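Local coordinates for protein protease Do-like 8, chloroplastic (Arabidopsis thaliana, PDB 4IC6) that is a chloroplast member of the HtrA (Deg) family of serine proteases and probably cleaves peptide bonds in other proteins, at residues D180-Q184 with T220-T224; Q155-G160 with N203-L209. The protein carries 1 engineered substitution. All coordinates share one frame; numbering follows the deposited sequence.

Contact 1: residues D180-Q184 with T220-T224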
loop_
_atom_site.group_PDB
_atom_site.type_symbol
_atom_site.label_atom_id
_atom_site.label_comp_id
_atom_site.label_asym_id
_atom_site.label_seq_id
_atom_site.Cartn_x
_atom_site.Cartn_y
_atom_site.Cartn_z
ATOM N N ASP A 180 17.093 -19.532 7.328
ATOM C CA ASP A 180 17.095 -19.240 5.889
ATOM C C ASP A 180 17.222 -17.747 5.611
ATOM O O ASP A 180 16.561 -16.927 6.253
ATOM C CB ASP A 180 15.835 -19.771 5.212
ATOM C CG ASP A 180 15.799 -21.282 5.161
ATOM O OD1 ASP A 180 16.875 -21.895 5.340
ATOM O OD2 ASP A 180 14.702 -21.842 4.950
ATOM N N ILE A 181 18.054 -17.395 4.640
ATOM C CA ILE A 181 18.225 -16.009 4.249
ATOM C C ILE A 181 17.500 -15.807 2.944
ATOM O O ILE A 181 17.878 -16.387 1.916
ATOM C CB ILE A 181 19.713 -15.694 4.001
ATOM C CG1 ILE A 181 20.547 -16.060 5.234
ATOM C CG2 ILE A 181 19.905 -14.227 3.606
ATOM C CD1 ILE A 181 22.018 -15.612 5.125
ATOM N N PHE A 182 16.462 -14.977 2.953
ATOM C CA PHE A 182 15.703 -14.744 1.728
ATOM C C PHE A 182 16.334 -13.619 0.930
ATOM O O PHE A 182 15.807 -12.505 0.837
ATOM C CB PHE A 182 14.230 -14.510 2.062
ATOM C CG PHE A 182 13.602 -15.691 2.734
ATOM C CD1 PHE A 182 13.473 -16.894 2.057
ATOM C CD2 PHE A 182 13.174 -15.616 4.049
ATOM C CE1 PHE A 182 12.910 -18.008 2.684
ATOM C CE2 PHE A 182 12.613 -16.720 4.682
ATOM C CZ PHE A 182 12.478 -17.917 3.996
ATOM N N SER A 183 17.481 -13.958 0.353
ATOM C CA SER A 183 18.385 -12.998 -0.260
ATOM C C SER A 183 17.707 -12.224 -1.366
ATOM O O SER A 183 16.868 -12.757 -2.077
ATOM C CB SER A 183 19.602 -13.735 -0.846
ATOM O OG SER A 183 20.317 -12.896 -1.740
ATOM N N GLN A 184 18.102 -10.972 -1.548
ATOM C CA GLN A 184 17.534 -10.193 -2.628
ATOM C C GLN A 184 17.997 -10.717 -3.989
ATOM O O GLN A 184 17.599 -10.209 -5.036
ATOM C CB GLN A 184 17.835 -8.708 -2.433
ATOM C CG GLN A 184 17.136 -8.130 -1.202
ATOM C CD GLN A 184 17.248 -6.618 -1.139
ATOM O OE1 GLN A 184 17.839 -5.991 -2.027
ATOM N NE2 GLN A 184 16.692 -6.023 -0.092
ATOM N N THR A 220 23.782 -9.513 4.609
ATOM C CA THR A 220 23.113 -9.847 3.368
ATOM C C THR A 220 21.690 -9.319 3.264
ATOM O O THR A 220 20.823 -9.664 4.074
ATOM C CB THR A 220 23.176 -11.375 3.128
ATOM O OG1 THR A 220 24.560 -11.770 3.105
ATOM C CG2 THR A 220 22.485 -11.761 1.827
ATOM N N ALA A 221 21.450 -8.498 2.237
ATOM C CA ALA A 221 20.139 -7.898 2.036
ATOM C C ALA A 221 19.108 -8.983 1.715
ATOM O O ALA A 221 19.408 -9.941 1.000
ATOM C CB ALA A 221 20.191 -6.878 0.921
ATOM N N ILE A 222 17.892 -8.830 2.239
ATOM C CA ILE A 222 16.837 -9.825 2.014
ATOM C C ILE A 222 15.548 -9.174 1.526
ATOM O O ILE A 222 15.399 -7.955 1.577
ATOM C CB ILE A 222 16.472 -10.591 3.299
ATOM C CG1 ILE A 222 16.035 -9.604 4.373
ATOM C CG2 ILE A 222 17.632 -11.456 3.795
ATOM C CD1 ILE A 222 15.208 -10.251 5.496
ATOM N N PHE A 223 14.622 -9.998 1.048
ATOM C CA PHE A 223 13.238 -9.573 0.835
ATOM C C PHE A 223 12.362 -10.357 1.829
ATOM O O PHE A 223 12.522 -11.567 1.948
ATOM C CB PHE A 223 12.794 -9.925 -0.580
ATOM C CG PHE A 223 13.362 -9.022 -1.656
ATOM C CD1 PHE A 223 13.442 -7.648 -1.470
ATOM C CD2 PHE A 223 13.798 -9.558 -2.865
ATOM C CE1 PHE A 223 13.952 -6.819 -2.478
ATOM C CE2 PHE A 223 14.314 -8.738 -3.867
ATOM C CZ PHE A 223 14.390 -7.371 -3.668
ATOM N N THR A 224 11.446 -9.691 2.537
ATOM C CA THR A 224 10.467 -10.428 3.365
ATOM C C THR A 224 9.169 -10.663 2.596
ATOM O O THR A 224 8.918 -10.005 1.590
ATOM C CB THR A 224 10.145 -9.709 4.693
ATOM O OG1 THR A 224 9.653 -8.398 4.411
ATOM C CG2 THR A 224 11.391 -9.593 5.552
#
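The Q184 side chain lies against F223 and gives a hydrogen bond to I222 O, the one side-chain bond of three between 180-184 and 220-224. The other two join backbone to backbone: F223 N gives its hydrogen to F182 O at 2.8 Å, and Q184 N is satisfied by A221 O at 3.0 Å. The same A221 oxygen also receives the CA-H of S183. In the side-chain bond, Q184 NE2 reaches I222 O over 2.9 Å, with the oxygen in the amide plane but the donor well above the carbonyl's own plane. Because CG lies beside the backbone N (chi1 -66°) and the chain is extended beyond it, CG sits over the centre of the F223 ring, 3.6 Å from its centroid in a CH-pi contact, and the amide beyond it stacks by CE1, the planes 8° apart. With an alanine here, I222 O would probably lose its side-chain donor and the F223 ring the CG and amide stacked on its face. On the apolar flank, I181 CG2 meets I222 CG2 at 3.6 Å. The polar partner of S183 OG lies outside the two segments: it hydrogen-bonds D126, while the Q184 side chain touches H83. D126 and H83 are predicted members of the charge relay. The single beta bridge of S183 with I222, which joins the end of strand 179-182 and the turn after it to the loop following strand 215-219, therefore lies beside the catalytic centre of a chymotrypsin-like double-barrel protease.

Contact 2: residues Q155-G160 with N203-L209. Engineered in segment 203-209: A204 (natural residue Ser).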
loop_
_atom_site.group_PDB
_atom_site.type_symbol
_atom_site.label_atom_id
_atom_site.label_comp_id
_atom_site.label_asym_id
_atom_site.label_seq_id
_atom_site.Cartn_x
_atom_site.Cartn_y
_atom_site.Cartn_z
ATOM N N GLN A 155 27.630 -10.507 21.058
ATOM C CA GLN A 155 27.604 -9.171 20.476
ATOM C C GLN A 155 28.100 -9.278 19.040
ATOM O O GLN A 155 29.039 -10.036 18.749
ATOM C CB GLN A 155 28.560 -8.261 21.256
ATOM C CG GLN A 155 28.680 -6.835 20.707
ATOM C CD GLN A 155 29.819 -6.079 21.377
ATOM O OE1 GLN A 155 30.970 -6.508 21.333
ATOM N NE2 GLN A 155 29.499 -4.963 22.020
ATOM N N CYS A 156 27.461 -8.556 18.131
ATOM C CA CYS A 156 27.975 -8.464 16.758
ATOM C C CYS A 156 27.907 -7.040 16.209
ATOM O O CYS A 156 27.035 -6.251 16.598
ATOM C CB CYS A 156 27.258 -9.440 15.823
ATOM S SG CYS A 156 25.455 -9.404 15.819
ATOM N N LEU A 157 28.834 -6.715 15.308
ATOM C CA LEU A 157 28.849 -5.400 14.674
ATOM C C LEU A 157 28.778 -5.553 13.166
ATOM O O LEU A 157 29.541 -6.312 12.572
ATOM C CB LEU A 157 30.097 -4.574 15.038
ATOM C CG LEU A 157 31.093 -4.893 16.153
ATOM C CD1 LEU A 157 32.114 -3.745 16.235
ATOM C CD2 LEU A 157 30.451 -5.129 17.514
ATOM N N ALA A 158 27.858 -4.827 12.549
ATOM C CA ALA A 158 27.707 -4.850 11.103
ATOM C C ALA A 158 28.269 -3.534 10.555
ATOM O O ALA A 158 27.785 -2.451 10.917
ATOM C CB ALA A 158 26.223 -5.005 10.737
ATOM N N ILE A 159 29.303 -3.628 9.723
ATOM C CA ILE A 159 29.987 -2.449 9.202
ATOM C C ILE A 159 29.699 -2.345 7.704
ATOM O O ILE A 159 29.643 -3.353 7.000
ATOM C CB ILE A 159 31.516 -2.515 9.484
ATOM C CG1 ILE A 159 31.764 -2.674 10.988
ATOM C CG2 ILE A 159 32.245 -1.295 8.931
ATOM C CD1 ILE A 159 33.220 -2.585 11.414
ATOM N N GLY A 160 29.489 -1.121 7.229
ATOM C CA GLY A 160 29.325 -0.865 5.810
ATOM C C GLY A 160 30.175 0.293 5.327
ATOM O O GLY A 160 30.636 1.122 6.106
ATOM N N ASN A 203 24.886 -1.342 4.815
ATOM C CA ASN A 203 25.925 -2.303 5.198
ATOM C C ASN A 203 25.897 -3.659 4.464
ATOM O O ASN A 203 26.706 -4.550 4.747
ATOM C CB ASN A 203 25.980 -2.486 6.717
ATOM C CG ASN A 203 24.705 -3.098 7.289
ATOM O OD1 ASN A 203 23.979 -3.814 6.605
ATOM N ND2 ASN A 203 24.425 -2.797 8.556
ATOM N N ALA A 204 24.989 -3.799 3.506
ATOM C CA ALA A 204 24.898 -5.016 2.700
ATOM C C ALA A 204 26.222 -5.268 1.973
ATOM O O ALA A 204 26.810 -4.337 1.414
ATOM C CB ALA A 204 23.740 -4.918 1.701
ATOM N N GLY A 205 26.688 -6.521 2.000
ATOM C CA GLY A 205 27.979 -6.903 1.426
ATOM C C GLY A 205 29.158 -6.715 2.374
ATOM O O GLY A 205 30.272 -7.215 2.120
ATOM N N GLY A 206 28.925 -5.964 3.451
ATOM C CA GLY A 206 29.937 -5.696 4.452
ATOM C C GLY A 206 30.019 -6.814 5.480
ATOM O O GLY A 206 29.248 -7.776 5.431
ATOM N N PRO A 207 30.976 -6.708 6.406
ATOM C CA PRO A 207 31.217 -7.789 7.357
ATOM C C PRO A 207 30.318 -7.670 8.564
ATOM O O PRO A 207 30.038 -6.550 9.016
ATOM C CB PRO A 207 32.654 -7.525 7.805
ATOM C CG PRO A 207 32.745 -6.010 7.797
ATOM C CD PRO A 207 31.903 -5.575 6.605
ATOM N N LEU A 208 29.907 -8.821 9.079
ATOM C CA LEU A 208 29.399 -8.929 10.430
ATOM C C LEU A 208 30.554 -9.397 11.303
ATOM O O LEU A 208 31.136 -10.447 11.035
ATOM C CB LEU A 208 28.268 -9.953 10.482
ATOM C CG LEU A 208 27.553 -10.038 11.831
ATOM C CD1 LEU A 208 26.818 -8.708 12.067
ATOM C CD2 LEU A 208 26.572 -11.208 11.856
ATOM N N LEU A 209 30.890 -8.637 12.348
ATOM C CA LEU A 209 32.020 -9.007 13.201
ATOM C C LEU A 209 31.575 -9.467 14.598
ATOM O O LEU A 209 30.535 -9.021 15.105
ATOM C CB LEU A 209 33.005 -7.841 13.338
ATOM C CG LEU A 209 33.566 -7.233 12.052
ATOM C CD1 LEU A 209 34.495 -6.091 12.436
ATOM C CD2 LEU A 209 34.323 -8.292 11.226
HETATM O O HOH W 1 26.397 -0.609 9.381
#
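L157 and L209 face each other as an antiparallel hydrogen-bonded pair: L157 N binds L209 O at 2.9 Å, and L209 N returns to L157 O at 2.7 Å. A third backbone bond runs from I159 N to P207 O, 3.1 Å. Between these pairs A158 stands opposite L208, non-hydrogen-bonded, and their side chains share one face of the sheet with C156. There L208 CD1 lies 3.9 Å from C156 CB and close to A158 CB, since the leucine's CG is anti to the backbone N (chi1 -174°). On the other face, I159 CD1 meets L209 CD1, also at 3.9 Å, the two side chains crossing at a slant. Strands 155-160 and 207-210 thus close the second six-stranded antiparallel barrel of the trypsin-like fold, being the first and last in its order. Just before P207, a type II turn from N203 to G206 leads the chain into the strand, held by G206 N to N203 O (2.9 Å), and this turn carries A204, engineered from the predicted charge-relay serine. N203 bends back to the strand, its ND2 3.6 Å from A158 CB. A water accepts from N203 ND2 and donates to A158 O, the latter bond 2.8 Å long. Further out, A198 O also receives ND2, N200 N donates to N203 OD1, and N219 ND2 bonds N203 O.

Contact 2 carries position 204 of the predicted charge relay and contact 1 borders the other two members; their centres are about 15 Å apart, and their segments alternate along the chain. They touch directly where A221 CB of contact 1 packs on A204 CB of contact 2, 4.1 Å away. A204 replaces the natural serine, so the nucleophile's hydroxyl is absent here. In contact 1 the side chains of S183 and Q184 are each about 3 Å from those of D126 and H83 respectively. In contact 2 the N203 side chain is about 11 Å from that of H83. After 203-209 the chain turns back through strand 215-219, which runs directly into 220-224.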